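Local coordinates for putative metal binding protein (Coccidioides immitis, PDB 3CVG) that probably binds a small ligand or metal ion between the two lobes of a periplasmic-binding-protein fold, and holds a calcium ion in the crystal, at residues H106-P112 with E199-Y205; G28-L34 with Q277-P281; V20-N26 with K55-S61; T63-I67 with I79-A85. All coordinates share one frame. Numbering follows the deposited sequence.

Contact 1 (H106-P112 with E199-Y205); sequences HFMLIGP and EYTITDY
Strands 106-111 and 200-204 run antiparallel at 150°, axes 4.4 Å apart at closest. M108, Y200 and T203 bury much of the surface. M108, a selenomethionine, forms a hydrogen-bonded pair with T203: M108 N to T203 O is 2.8 Å, T203 N to M108 O 2.9 Å. I110 pairs with T201 likewise. F107-D204 and L109-I202 are the non-hydrogen-bonded pairs. M108 CG packs on T203 CG2 at 3.8 Å, and M108 SE lies 4.2 Å from Y205 CD1 at that ring's edge. Past the last pair, Y205 N, opening the helix that D204 N-caps, bonds to H106 O at 3.0 Å. At the far end P112 CD makes a CH-pi contact over the Y200 ring (chi1 m), 4.0 Å from its centroid. The pair belongs to the mixed sheet of the periplasmic-binding-protein fold, the F107 side chain about 5 Å from bound calcium. Backbone hydrogen bonds carry the join, with mostly apolar packing: F107, L109, I202 on one face, M108, I110 and threonine methyls on the other.

Contact 2 (G28-L34 with Q277-P281); sequences GAGQSGL and QLYSP
A short helix, 28-32, meets the loop residues L278 and Y279, just before a weakly bonded strand at about 280-281. The approach is through side chains: the nearest CA atoms, those of S32 and L278, are 8.9 Å apart. The polar link is a hydrogen bond between the hydroxyls of S32 and Y279, with S32 OG 2.8 Å from Y279 OH. S32 (chi1 p) also turns its OG back to A29 O at 2.8 Å, within its own segment. Y279 (chi1 m, chi2 117°) reaches across, and its OH also sits 3.5 Å from A29 CA. Helix 28-32 follows strand 20-26 of the periplasmic-binding-protein fold. It ends in a Schellman motif at G33, whose phi of 100° suits glycine. G33 is in turn the N-cap of helix 34-47, where L34 begins the new helix. In the apolar contact, L34 (t, p) brings CD2 to 3.7 Å from Y279 CE1. S32 CB makes a van der Waals contact with L278 CD2 at 3.8 Å, on a leucine that is also t, p. F103 of strand 100-111 meets the Y279 ring with planes at about 35°, and it also touches A29 and L34. F271 covers S32, L34 and L278.

Contact 3 (V20-N26 with K55-S61); sequences VQLRIGN and KVAWYKS
This is a parallel strand pair in the mixed sheet of the lobe that begins the chain. Strands 20-26 and 55-60 lie 24° apart in direction, axes 4.5 Å apart at closest. V20 pairs with K55, then R23-A57, I24-W58, G25-Y59 and N26-K60. The register slips by one between V20 and R23, a beta bulge that leaves the buried L22 N without a partner. Q21 N makes a weak bond to K55 O (3.3 Å). From L22 on, the bonds are A57 N to L22 O (2.9 Å), I24 N to A57 O (2.8 Å), Y59 N to I24 O (2.7 Å), N26 N to Y59 O (2.9 Å) and S61 N to N26 O (2.9 Å). N26 O also accepts from W58 NE1 (3.1 Å). V56 CG1 packs on I24 CD1 at 3.7 Å and L22 CG at 3.9 Å. V56 and L22 touch helix 34-47; L22 and I24 touch F254. R23 salt-bridges D76. Joined through helices, the strands make a beta-alpha-beta crossover, the unit of periplasmic-binding-protein lobes.

Contact 4 (T63-I67 with I79-A85); sequences TTVTI and ITYSPVA
T63 (chi1 m) lays its side chain over the end of strand 77-80 and the turn after it. T63 CG2 is 3.9 Å from T80 CB, 4.1 Å from S82 CB and 4.3 Å from A85 CB. This is where helix 63-71 packs on the sheet in a beta-alpha-beta unit. That helix joins strand 55-60 to the parallel strand 77-80, with strand 20-26 lying between them. T63 OG1 also accepts a hydrogen bond from Y81 N at 3.2 Å, so one residue near the start of the helix meets the chain just as it leaves the strand. The hydroxyl of Y81 accepts from A29 N. One helical turn on, T66 brings CG2 to 3.9 Å from T80 CG2. I67 (m, t) sends CD1 to 4.0 Å from A85 CB, so the start of helix 83-91 rests against helix 63-71. S82 N-caps helix 83-91. S82 OG takes a weak bond from A85 N at 3.4 Å. E86 OE2 accepts from S82 N and hydrogen-bonds to T80 OG1. T66 OG1 bonds to S61. A water bridges the segments, 3.0 Å from T66 OG1 and donating to I79 O at 2.8 Å.

From the N terminus, contact 3 opens first at 20-26 and closes a short loop at 55-61. Contact 2 opens inside that loop, at 28-34, and closes only at 277-281, so the two cross. Contact 4 (63-67 with 79-85) follows contact 3 in series, and contact 1 (106-112 with 199-205) follows contact 4. Both are nested inside the long loop of contact 2. Contacts 3 and 4 meet where neighbouring strands 20-26 and 77-80 pair, G25 O with I79 N. Contact 1 lies across the chain's centre from both, about 29 Å from contact 3 between centres. Strand 100-111 neighbours strand 276-281, so contacts 1 and 2 touch; contact 2 ties the C-terminal part to the first helix.

Contact 1 (H106-P112 with E199-Y205)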
loop_
_atom_site.group_PDB
_atom_site.type_symbol
_atom_site.label_atom_id
_atom_site.label_comp_id
_atom_site.label_asym_id
_atom_site.label_seq_id
_atom_site.Cartn_x
_atom_site.Cartn_y
_atom_site.Cartn_z
ATOM N N HIS A 106 3.373 4.894 2.591
ATOM C CA HIS A 106 4.768 4.964 2.182
ATOM C C HIS A 106 5.460 3.604 2.158
ATOM O O HIS A 106 5.266 2.781 3.049
ATOM C CB HIS A 106 5.539 5.912 3.110
ATOM C CG HIS A 106 4.866 7.238 3.311
ATOM N ND1 HIS A 106 3.871 7.434 4.244
ATOM C CD2 HIS A 106 4.998 8.414 2.648
ATOM C CE1 HIS A 106 3.418 8.671 4.149
ATOM N NE2 HIS A 106 4.083 9.286 3.188
ATOM N N PHE A 107 6.252 3.376 1.115
ATOM C CA PHE A 107 7.014 2.135 0.980
ATOM C C PHE A 107 8.402 2.417 1.570
ATOM O O PHE A 107 8.783 3.578 1.754
ATOM C CB PHE A 107 7.184 1.758 -0.503
ATOM C CG PHE A 107 5.927 1.227 -1.161
ATOM C CD1 PHE A 107 5.406 -0.012 -0.806
ATOM C CD2 PHE A 107 5.292 1.956 -2.169
ATOM C CE1 PHE A 107 4.271 -0.528 -1.447
ATOM C CE2 PHE A 107 4.158 1.453 -2.815
ATOM C CZ PHE A 107 3.647 0.207 -2.452
HETATM N N MSE A 108 9.150 1.363 1.879
HETATM C CA MSE A 108 10.507 1.529 2.381
HETATM C C MSE A 108 11.393 0.362 1.960
HETATM O O MSE A 108 10.918 -0.771 1.802
HETATM C CB MSE A 108 10.544 1.695 3.915
HETATM C CG MSE A 108 9.458 0.981 4.723
HETATM SE SE MSE A 108 9.512 1.481 6.645
HETATM C CE MSE A 108 10.966 0.356 7.236
ATOM N N LEU A 109 12.668 0.657 1.726
ATOM C CA LEU A 109 13.640 -0.372 1.371
ATOM C C LEU A 109 14.409 -0.631 2.655
ATOM O O LEU A 109 14.996 0.289 3.231
ATOM C CB LEU A 109 14.604 0.118 0.294
ATOM C CG LEU A 109 15.725 -0.866 -0.044
ATOM C CD1 LEU A 109 15.131 -2.141 -0.668
ATOM C CD2 LEU A 109 16.715 -0.201 -0.988
ATOM N N ILE A 110 14.375 -1.869 3.125
ATOM C CA ILE A 110 15.081 -2.215 4.346
ATOM C C ILE A 110 16.040 -3.367 4.042
ATOM O O ILE A 110 15.871 -4.081 3.051
ATOM C CB ILE A 110 14.079 -2.599 5.462
ATOM C CG1 ILE A 110 13.356 -3.906 5.118
ATOM C CG2 ILE A 110 13.040 -1.491 5.629
ATOM C CD1 ILE A 110 14.084 -5.154 5.592
ATOM N N GLY A 111 17.055 -3.534 4.884
ATOM C CA GLY A 111 18.020 -4.601 4.675
ATOM C C GLY A 111 18.767 -4.920 5.959
ATOM O O GLY A 111 18.564 -4.255 6.978
ATOM N N PRO A 112 19.645 -5.933 5.946
ATOM C CA PRO A 112 20.401 -6.305 7.144
ATOM C C PRO A 112 21.448 -5.276 7.568
ATOM O O PRO A 112 21.972 -4.526 6.746
ATOM C CB PRO A 112 21.029 -7.639 6.749
ATOM C CG PRO A 112 21.316 -7.445 5.300
ATOM C CD PRO A 112 20.049 -6.759 4.790
ATOM N N GLU A 199 17.987 -10.369 4.214
ATOM C CA GLU A 199 17.798 -9.951 2.833
ATOM C C GLU A 199 17.195 -8.553 2.780
ATOM O O GLU A 199 16.570 -8.086 3.743
ATOM C CB GLU A 199 16.864 -10.923 2.101
ATOM C CG GLU A 199 17.281 -12.381 2.198
ATOM C CD GLU A 199 16.352 -13.332 1.457
ATOM O OE1 GLU A 199 15.168 -12.993 1.219
ATOM O OE2 GLU A 199 16.808 -14.442 1.127
ATOM N N TYR A 200 17.399 -7.878 1.658
ATOM C CA TYR A 200 16.821 -6.563 1.459
ATOM C C TYR A 200 15.418 -6.822 0.927
ATOM O O TYR A 200 15.155 -7.881 0.346
ATOM C CB TYR A 200 17.598 -5.775 0.408
ATOM C CG TYR A 200 19.006 -5.400 0.814
ATOM C CD1 TYR A 200 19.310 -4.107 1.246
ATOM C CD2 TYR A 200 20.044 -6.327 0.724
ATOM C CE1 TYR A 200 20.621 -3.743 1.576
ATOM C CE2 TYR A 200 21.357 -5.975 1.048
ATOM C CZ TYR A 200 21.640 -4.680 1.472
ATOM O OH TYR A 200 22.943 -4.331 1.772
ATOM N N THR A 201 14.515 -5.873 1.143
ATOM C CA THR A 201 13.165 -6.017 0.637
ATOM C C THR A 201 12.423 -4.693 0.690
ATOM O O THR A 201 12.758 -3.814 1.484
ATOM C CB THR A 201 12.351 -7.047 1.454
ATOM O OG1 THR A 201 11.148 -7.358 0.750
ATOM C CG2 THR A 201 11.975 -6.478 2.830
ATOM N N ILE A 202 11.432 -4.551 -0.182
ATOM C CA ILE A 202 10.598 -3.361 -0.179
ATOM C C ILE A 202 9.412 -3.798 0.662
ATOM O O ILE A 202 8.864 -4.883 0.452
ATOM C CB ILE A 202 10.129 -2.974 -1.596
ATOM C CG1 ILE A 202 11.294 -2.341 -2.371
ATOM C CG2 ILE A 202 8.939 -2.031 -1.521
ATOM C CD1 ILE A 202 11.751 -0.983 -1.845
ATOM N N THR A 203 9.057 -2.971 1.639
ATOM C CA THR A 203 7.944 -3.242 2.535
ATOM C C THR A 203 7.220 -1.905 2.727
ATOM O O THR A 203 7.527 -0.930 2.038
ATOM C CB THR A 203 8.460 -3.802 3.906
ATOM O OG1 THR A 203 7.352 -4.139 4.749
ATOM C CG2 THR A 203 9.334 -2.775 4.621
ATOM N N ASP A 204 6.258 -1.847 3.638
ATOM C CA ASP A 204 5.558 -0.584 3.850
ATOM C C ASP A 204 5.634 -0.168 5.311
ATOM O O ASP A 204 5.870 -0.999 6.192
ATOM C CB ASP A 204 4.095 -0.681 3.396
ATOM C CG ASP A 204 3.317 -1.732 4.149
ATOM O OD1 ASP A 204 3.461 -2.935 3.840
ATOM O OD2 ASP A 204 2.560 -1.360 5.063
ATOM N N TYR A 205 5.431 1.122 5.560
ATOM C CA TYR A 205 5.507 1.663 6.908
ATOM C C TYR A 205 4.644 0.935 7.932
ATOM O O TYR A 205 5.117 0.623 9.024
ATOM C CB TYR A 205 5.143 3.153 6.897
ATOM C CG TYR A 205 5.471 3.872 8.192
ATOM C CD1 TYR A 205 6.710 3.705 8.813
ATOM C CD2 TYR A 205 4.551 4.749 8.779
ATOM C CE1 TYR A 205 7.029 4.392 9.987
ATOM C CE2 TYR A 205 4.859 5.445 9.946
ATOM C CZ TYR A 205 6.093 5.260 10.546
ATOM O OH TYR A 205 6.391 5.926 11.705
#

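Contact 2 (G28-L34 with Q277-P281)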
loop_
_atom_site.group_PDB
_atom_site.type_symbol
_atom_site.label_atom_id
_atom_site.label_comp_id
_atom_site.label_asym_id
_atom_site.label_seq_id
_atom_site.Cartn_x
_atom_site.Cartn_y
_atom_site.Cartn_z
ATOM N N GLY A 28 -4.853 -3.073 1.850
ATOM C CA GLY A 28 -4.059 -2.631 2.985
ATOM C C GLY A 28 -4.678 -1.802 4.096
ATOM O O GLY A 28 -4.408 -2.056 5.273
ATOM N N ALA A 29 -5.488 -0.809 3.744
ATOM C CA ALA A 29 -6.103 0.049 4.749
ATOM C C ALA A 29 -7.089 -0.702 5.635
ATOM O O ALA A 29 -7.248 -0.378 6.806
ATOM C CB ALA A 29 -6.792 1.224 4.079
ATOM N N GLY A 30 -7.772 -1.694 5.079
ATOM C CA GLY A 30 -8.701 -2.448 5.898
ATOM C C GLY A 30 -7.898 -3.355 6.811
ATOM O O GLY A 30 -8.230 -3.559 7.981
ATOM N N GLN A 31 -6.816 -3.887 6.251
ATOM C CA GLN A 31 -5.906 -4.790 6.944
ATOM C C GLN A 31 -5.155 -4.073 8.066
ATOM O O GLN A 31 -4.667 -4.705 9.005
ATOM C CB GLN A 31 -4.913 -5.360 5.923
ATOM C CG GLN A 31 -3.959 -6.412 6.444
ATOM C CD GLN A 31 -2.998 -6.906 5.367
ATOM O OE1 GLN A 31 -2.314 -7.920 5.542
ATOM N NE2 GLN A 31 -2.938 -6.186 4.249
ATOM N N SER A 32 -5.073 -2.752 7.963
ATOM C CA SER A 32 -4.374 -1.936 8.951
ATOM C C SER A 32 -5.319 -1.416 10.025
ATOM O O SER A 32 -4.875 -0.905 11.052
ATOM C CB SER A 32 -3.706 -0.747 8.262
ATOM O OG SER A 32 -4.685 0.106 7.696
ATOM N N GLY A 33 -6.621 -1.533 9.768
ATOM C CA GLY A 33 -7.616 -1.066 10.717
ATOM C C GLY A 33 -8.223 0.287 10.377
ATOM O O GLY A 33 -9.202 0.703 11.005
ATOM N N LEU A 34 -7.665 0.982 9.387
ATOM C CA LEU A 34 -8.190 2.300 9.018
ATOM C C LEU A 34 -9.631 2.266 8.516
ATOM O O LEU A 34 -10.428 3.134 8.864
ATOM C CB LEU A 34 -7.315 2.968 7.952
ATOM C CG LEU A 34 -7.775 4.379 7.556
ATOM C CD1 LEU A 34 -7.473 5.336 8.693
ATOM C CD2 LEU A 34 -7.077 4.843 6.288
ATOM N N GLN A 277 1.688 8.010 13.673
ATOM C CA GLN A 277 0.650 8.283 12.686
ATOM C C GLN A 277 0.996 7.340 11.545
ATOM O O GLN A 277 2.103 7.395 11.010
ATOM C CB GLN A 277 0.712 9.729 12.189
ATOM C CG GLN A 277 -0.302 10.019 11.080
ATOM C CD GLN A 277 -0.260 11.460 10.599
ATOM O OE1 GLN A 277 0.758 11.932 10.100
ATOM N NE2 GLN A 277 -1.372 12.165 10.748
ATOM N N LEU A 278 0.061 6.477 11.180
ATOM C CA LEU A 278 0.307 5.509 10.119
ATOM C C LEU A 278 0.403 6.106 8.719
ATOM O O LEU A 278 1.396 5.903 8.019
ATOM C CB LEU A 278 -0.781 4.435 10.139
ATOM C CG LEU A 278 -0.692 3.371 9.045
ATOM C CD1 LEU A 278 0.698 2.750 9.032
ATOM C CD2 LEU A 278 -1.757 2.321 9.281
ATOM N N TYR A 279 -0.630 6.844 8.323
ATOM C CA TYR A 279 -0.692 7.450 6.998
ATOM C C TYR A 279 -0.692 8.976 7.031
ATOM O O TYR A 279 -1.076 9.592 8.028
ATOM C CB TYR A 279 -1.968 7.014 6.276
ATOM C CG TYR A 279 -2.214 5.529 6.197
ATOM C CD1 TYR A 279 -3.330 4.959 6.812
ATOM C CD2 TYR A 279 -1.367 4.697 5.471
ATOM C CE1 TYR A 279 -3.600 3.597 6.697
ATOM C CE2 TYR A 279 -1.628 3.327 5.350
ATOM C CZ TYR A 279 -2.746 2.787 5.965
ATOM O OH TYR A 279 -3.029 1.445 5.835
ATOM N N SER A 280 -0.269 9.584 5.929
ATOM C CA SER A 280 -0.273 11.034 5.829
ATOM C C SER A 280 -1.589 11.438 5.179
ATOM O O SER A 280 -2.140 10.705 4.354
ATOM C CB SER A 280 0.889 11.539 4.971
ATOM O OG SER A 280 2.131 11.360 5.624
ATOM N N PRO A 281 -2.129 12.601 5.566
ATOM C CA PRO A 281 -3.389 13.061 4.983
ATOM C C PRO A 281 -3.180 13.318 3.493
ATOM O O PRO A 281 -2.046 13.472 3.037
ATOM C CB PRO A 281 -3.672 14.352 5.755
ATOM C CG PRO A 281 -3.033 14.081 7.091
ATOM C CD PRO A 281 -1.729 13.449 6.703
#

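Contact 3 (V20-N26 with K55-S61)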
loop_
_atom_site.group_PDB
_atom_site.type_symbol
_atom_site.label_atom_id
_atom_site.label_comp_id
_atom_site.label_asym_id
_atom_site.label_seq_id
_atom_site.Cartn_x
_atom_site.Cartn_y
_atom_site.Cartn_z
ATOM N N VAL A 20 -27.172 -2.892 5.490
ATOM C CA VAL A 20 -25.891 -2.545 4.879
ATOM C C VAL A 20 -26.131 -1.534 3.760
ATOM O O VAL A 20 -26.865 -1.814 2.817
ATOM C CB VAL A 20 -25.197 -3.790 4.281
ATOM C CG1 VAL A 20 -23.955 -3.370 3.512
ATOM C CG2 VAL A 20 -24.818 -4.761 5.388
ATOM N N GLN A 21 -25.514 -0.360 3.864
ATOM C CA GLN A 21 -25.694 0.666 2.846
ATOM C C GLN A 21 -24.392 1.250 2.304
ATOM O O GLN A 21 -24.382 2.359 1.769
ATOM C CB GLN A 21 -26.566 1.798 3.392
ATOM C CG GLN A 21 -27.968 1.372 3.768
ATOM C CD GLN A 21 -28.842 2.550 4.155
ATOM O OE1 GLN A 21 -28.505 3.317 5.058
ATOM N NE2 GLN A 21 -29.972 2.699 3.471
ATOM N N LEU A 22 -23.299 0.504 2.444
ATOM C CA LEU A 22 -21.995 0.945 1.955
ATOM C C LEU A 22 -20.996 -0.205 1.970
ATOM O O LEU A 22 -20.608 -0.696 3.031
ATOM C CB LEU A 22 -21.460 2.111 2.804
ATOM C CG LEU A 22 -20.086 2.680 2.405
ATOM C CD1 LEU A 22 -20.110 3.112 0.950
ATOM C CD2 LEU A 22 -19.725 3.855 3.302
ATOM N N ARG A 23 -20.587 -0.628 0.775
ATOM C CA ARG A 23 -19.629 -1.717 0.619
ATOM C C ARG A 23 -18.335 -1.155 0.035
ATOM O O ARG A 23 -18.345 -0.521 -1.024
ATOM C CB ARG A 23 -20.206 -2.781 -0.311
ATOM C CG ARG A 23 -21.509 -3.397 0.181
ATOM C CD ARG A 23 -22.221 -4.095 -0.960
ATOM N NE ARG A 23 -22.596 -3.137 -1.995
ATOM C CZ ARG A 23 -22.889 -3.461 -3.249
ATOM N NH1 ARG A 23 -22.853 -4.730 -3.636
ATOM N NH2 ARG A 23 -23.210 -2.514 -4.122
ATOM N N ILE A 24 -17.225 -1.396 0.728
ATOM C CA ILE A 24 -15.924 -0.893 0.302
ATOM C C ILE A 24 -14.927 -2.010 0.014
ATOM O O ILE A 24 -14.722 -2.898 0.842
ATOM C CB ILE A 24 -15.292 0.011 1.387
ATOM C CG1 ILE A 24 -16.307 1.041 1.881
ATOM C CG2 ILE A 24 -14.075 0.724 0.824
ATOM C CD1 ILE A 24 -15.844 1.806 3.110
ATOM N N GLY A 25 -14.310 -1.957 -1.161
ATOM C CA GLY A 25 -13.318 -2.949 -1.522
ATOM C C GLY A 25 -11.944 -2.333 -1.336
ATOM O O GLY A 25 -11.667 -1.248 -1.848
ATOM N N ASN A 26 -11.078 -3.009 -0.592
ATOM C CA ASN A 26 -9.739 -2.489 -0.353
ATOM C C ASN A 26 -8.837 -3.582 0.181
ATOM O O ASN A 26 -9.301 -4.657 0.556
ATOM C CB ASN A 26 -9.788 -1.333 0.653
ATOM C CG ASN A 26 -8.405 -0.799 0.998
ATOM O OD1 ASN A 26 -7.656 -0.358 0.120
ATOM N ND2 ASN A 26 -8.058 -0.841 2.278
ATOM N N LYS A 55 -24.858 -0.091 8.516
ATOM C CA LYS A 55 -23.546 -0.723 8.622
ATOM C C LYS A 55 -22.719 -0.494 7.362
ATOM O O LYS A 55 -23.250 -0.134 6.311
ATOM C CB LYS A 55 -23.700 -2.230 8.857
ATOM C CG LYS A 55 -24.262 -2.593 10.217
ATOM C CD LYS A 55 -24.773 -4.024 10.244
ATOM C CE LYS A 55 -25.423 -4.338 11.583
ATOM N NZ LYS A 55 -26.144 -5.642 11.569
ATOM N N VAL A 56 -21.413 -0.710 7.482
ATOM C CA VAL A 56 -20.489 -0.548 6.366
ATOM C C VAL A 56 -19.646 -1.813 6.260
ATOM O O VAL A 56 -18.886 -2.141 7.172
ATOM C CB VAL A 56 -19.550 0.659 6.585
ATOM C CG1 VAL A 56 -18.537 0.750 5.446
ATOM C CG2 VAL A 56 -20.365 1.941 6.678
ATOM N N ALA A 57 -19.785 -2.522 5.145
ATOM C CA ALA A 57 -19.042 -3.758 4.935
ATOM C C ALA A 57 -17.780 -3.535 4.114
ATOM O O ALA A 57 -17.781 -2.775 3.142
ATOM C CB ALA A 57 -19.934 -4.795 4.252
ATOM N N TRP A 58 -16.704 -4.206 4.522
ATOM C CA TRP A 58 -15.417 -4.115 3.846
ATOM C C TRP A 58 -15.042 -5.432 3.173
ATOM O O TRP A 58 -14.940 -6.470 3.825
ATOM C CB TRP A 58 -14.310 -3.715 4.837
ATOM C CG TRP A 58 -12.916 -4.026 4.336
ATOM C CD1 TRP A 58 -12.402 -3.731 3.104
ATOM C CD2 TRP A 58 -11.879 -4.728 5.041
ATOM N NE1 TRP A 58 -11.118 -4.209 2.997
ATOM C CE2 TRP A 58 -10.772 -4.826 4.170
ATOM C CE3 TRP A 58 -11.780 -5.284 6.323
ATOM C CZ2 TRP A 58 -9.578 -5.461 4.538
ATOM C CZ3 TRP A 58 -10.591 -5.916 6.689
ATOM C CH2 TRP A 58 -9.508 -5.997 5.798
ATOM N N TYR A 59 -14.846 -5.373 1.860
ATOM C CA TYR A 59 -14.447 -6.533 1.067
ATOM C C TYR A 59 -12.946 -6.446 0.804
ATOM O O TYR A 59 -12.455 -5.438 0.292
ATOM C CB TYR A 59 -15.197 -6.546 -0.263
ATOM C CG TYR A 59 -16.615 -7.041 -0.150
ATOM C CD1 TYR A 59 -16.907 -8.400 -0.271
ATOM C CD2 TYR A 59 -17.662 -6.158 0.094
ATOM C CE1 TYR A 59 -18.215 -8.868 -0.154
ATOM C CE2 TYR A 59 -18.970 -6.614 0.216
ATOM C CZ TYR A 59 -19.241 -7.966 0.090
ATOM O OH TYR A 59 -20.536 -8.406 0.204
ATOM N N LYS A 60 -12.225 -7.504 1.158
ATOM C CA LYS A 60 -10.778 -7.547 0.978
ATOM C C LYS A 60 -10.418 -7.862 -0.466
ATOM O O LYS A 60 -10.773 -8.923 -0.985
ATOM C CB LYS A 60 -10.171 -8.600 1.903
ATOM C CG LYS A 60 -8.659 -8.641 1.906
ATOM C CD LYS A 60 -8.154 -9.577 2.996
ATOM C CE LYS A 60 -6.643 -9.474 3.170
ATOM N NZ LYS A 60 -6.161 -10.290 4.322
ATOM N N SER A 61 -9.701 -6.943 -1.107
ATOM C CA SER A 61 -9.309 -7.129 -2.497
ATOM C C SER A 61 -8.183 -6.195 -2.926
ATOM O O SER A 61 -8.111 -5.044 -2.484
ATOM C CB SER A 61 -10.524 -6.913 -3.402
ATOM O OG SER A 61 -11.135 -5.660 -3.136
#

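Contact 4 (T63-I67 with I79-A85)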
loop_
_atom_site.group_PDB
_atom_site.type_symbol
_atom_site.label_atom_id
_atom_site.label_comp_id
_atom_site.label_asym_id
_atom_site.label_seq_id
_atom_site.Cartn_x
_atom_site.Cartn_y
_atom_site.Cartn_z
ATOM N N THR A 63 -6.030 -3.959 -5.778
ATOM C CA THR A 63 -6.555 -2.980 -6.723
ATOM C C THR A 63 -7.301 -3.570 -7.927
ATOM O O THR A 63 -8.384 -3.104 -8.274
ATOM C CB THR A 63 -5.436 -2.054 -7.250
ATOM O OG1 THR A 63 -4.933 -1.250 -6.174
ATOM C CG2 THR A 63 -5.973 -1.135 -8.340
ATOM N N THR A 64 -6.740 -4.592 -8.565
ATOM C CA THR A 64 -7.393 -5.174 -9.740
ATOM C C THR A 64 -8.788 -5.732 -9.440
ATOM O O THR A 64 -9.736 -5.527 -10.212
ATOM C CB THR A 64 -6.537 -6.298 -10.356
ATOM O OG1 THR A 64 -5.263 -5.770 -10.749
ATOM C CG2 THR A 64 -7.233 -6.888 -11.576
ATOM N N VAL A 65 -8.906 -6.433 -8.316
ATOM C CA VAL A 65 -10.177 -7.034 -7.925
ATOM C C VAL A 65 -11.183 -5.983 -7.488
ATOM O O VAL A 65 -12.363 -6.062 -7.828
ATOM C CB VAL A 65 -9.982 -8.048 -6.784
ATOM C CG1 VAL A 65 -11.281 -8.808 -6.535
ATOM C CG2 VAL A 65 -8.866 -9.006 -7.138
ATOM N N THR A 66 -10.715 -5.001 -6.723
ATOM C CA THR A 66 -11.578 -3.923 -6.260
ATOM C C THR A 66 -12.280 -3.315 -7.470
ATOM O O THR A 66 -13.496 -3.120 -7.469
ATOM C CB THR A 66 -10.756 -2.829 -5.534
ATOM O OG1 THR A 66 -10.243 -3.356 -4.302
ATOM C CG2 THR A 66 -11.614 -1.609 -5.244
ATOM N N ILE A 67 -11.511 -3.022 -8.507
ATOM C CA ILE A 67 -12.084 -2.445 -9.715
ATOM C C ILE A 67 -13.019 -3.455 -10.381
ATOM O O ILE A 67 -14.030 -3.074 -10.969
ATOM C CB ILE A 67 -10.974 -2.002 -10.689
ATOM C CG1 ILE A 67 -10.192 -0.839 -10.064
ATOM C CG2 ILE A 67 -11.578 -1.602 -12.034
ATOM C CD1 ILE A 67 -8.957 -0.419 -10.834
ATOM N N ILE A 79 -10.892 1.695 -2.400
ATOM C CA ILE A 79 -9.709 2.492 -2.141
ATOM C C ILE A 79 -8.626 1.729 -2.887
ATOM O O ILE A 79 -8.321 0.575 -2.574
ATOM C CB ILE A 79 -9.388 2.577 -0.643
ATOM C CG1 ILE A 79 -10.549 3.252 0.091
ATOM C CG2 ILE A 79 -8.102 3.377 -0.431
ATOM C CD1 ILE A 79 -10.320 3.438 1.575
ATOM N N THR A 80 -8.064 2.378 -3.894
ATOM C CA THR A 80 -7.053 1.754 -4.722
ATOM C C THR A 80 -5.680 2.408 -4.616
ATOM O O THR A 80 -5.541 3.512 -4.078
ATOM C CB THR A 80 -7.532 1.747 -6.180
ATOM O OG1 THR A 80 -7.891 3.080 -6.571
ATOM C CG2 THR A 80 -8.760 0.865 -6.318
ATOM N N TYR A 81 -4.672 1.717 -5.141
ATOM C CA TYR A 81 -3.298 2.193 -5.095
ATOM C C TYR A 81 -2.627 2.231 -6.465
ATOM O O TYR A 81 -1.440 1.917 -6.584
ATOM C CB TYR A 81 -2.490 1.293 -4.169
ATOM C CG TYR A 81 -3.117 1.099 -2.805
ATOM C CD1 TYR A 81 -2.777 1.917 -1.736
ATOM C CD2 TYR A 81 -4.047 0.076 -2.584
ATOM C CE1 TYR A 81 -3.336 1.723 -0.474
ATOM C CE2 TYR A 81 -4.612 -0.125 -1.328
ATOM C CZ TYR A 81 -4.250 0.698 -0.280
ATOM O OH TYR A 81 -4.781 0.482 0.966
ATOM N N SER A 82 -3.371 2.607 -7.499
ATOM C CA SER A 82 -2.792 2.681 -8.837
ATOM C C SER A 82 -3.454 3.768 -9.687
ATOM O O SER A 82 -4.494 3.538 -10.302
ATOM C CB SER A 82 -2.919 1.327 -9.548
ATOM O OG SER A 82 -2.406 1.398 -10.872
ATOM N N PRO A 83 -2.863 4.974 -9.717
ATOM C CA PRO A 83 -3.423 6.079 -10.507
ATOM C C PRO A 83 -3.759 5.709 -11.958
ATOM O O PRO A 83 -4.788 6.137 -12.492
ATOM C CB PRO A 83 -2.334 7.145 -10.413
ATOM C CG PRO A 83 -1.827 6.960 -9.018
ATOM C CD PRO A 83 -1.722 5.439 -8.901
ATOM N N VAL A 84 -2.909 4.913 -12.603
ATOM C CA VAL A 84 -3.178 4.538 -13.991
ATOM C C VAL A 84 -4.390 3.625 -14.113
ATOM O O VAL A 84 -5.238 3.818 -14.994
ATOM C CB VAL A 84 -1.969 3.829 -14.651
ATOM C CG1 VAL A 84 -2.344 3.370 -16.062
ATOM C CG2 VAL A 84 -0.789 4.774 -14.722
ATOM N N ALA A 85 -4.467 2.630 -13.233
ATOM C CA ALA A 85 -5.577 1.687 -13.252
ATOM C C ALA A 85 -6.860 2.445 -12.932
ATOM O O ALA A 85 -7.930 2.137 -13.464
ATOM C CB ALA A 85 -5.343 0.567 -12.227
HETATM O O HOH W 1 -7.735 -2.107 -3.239
#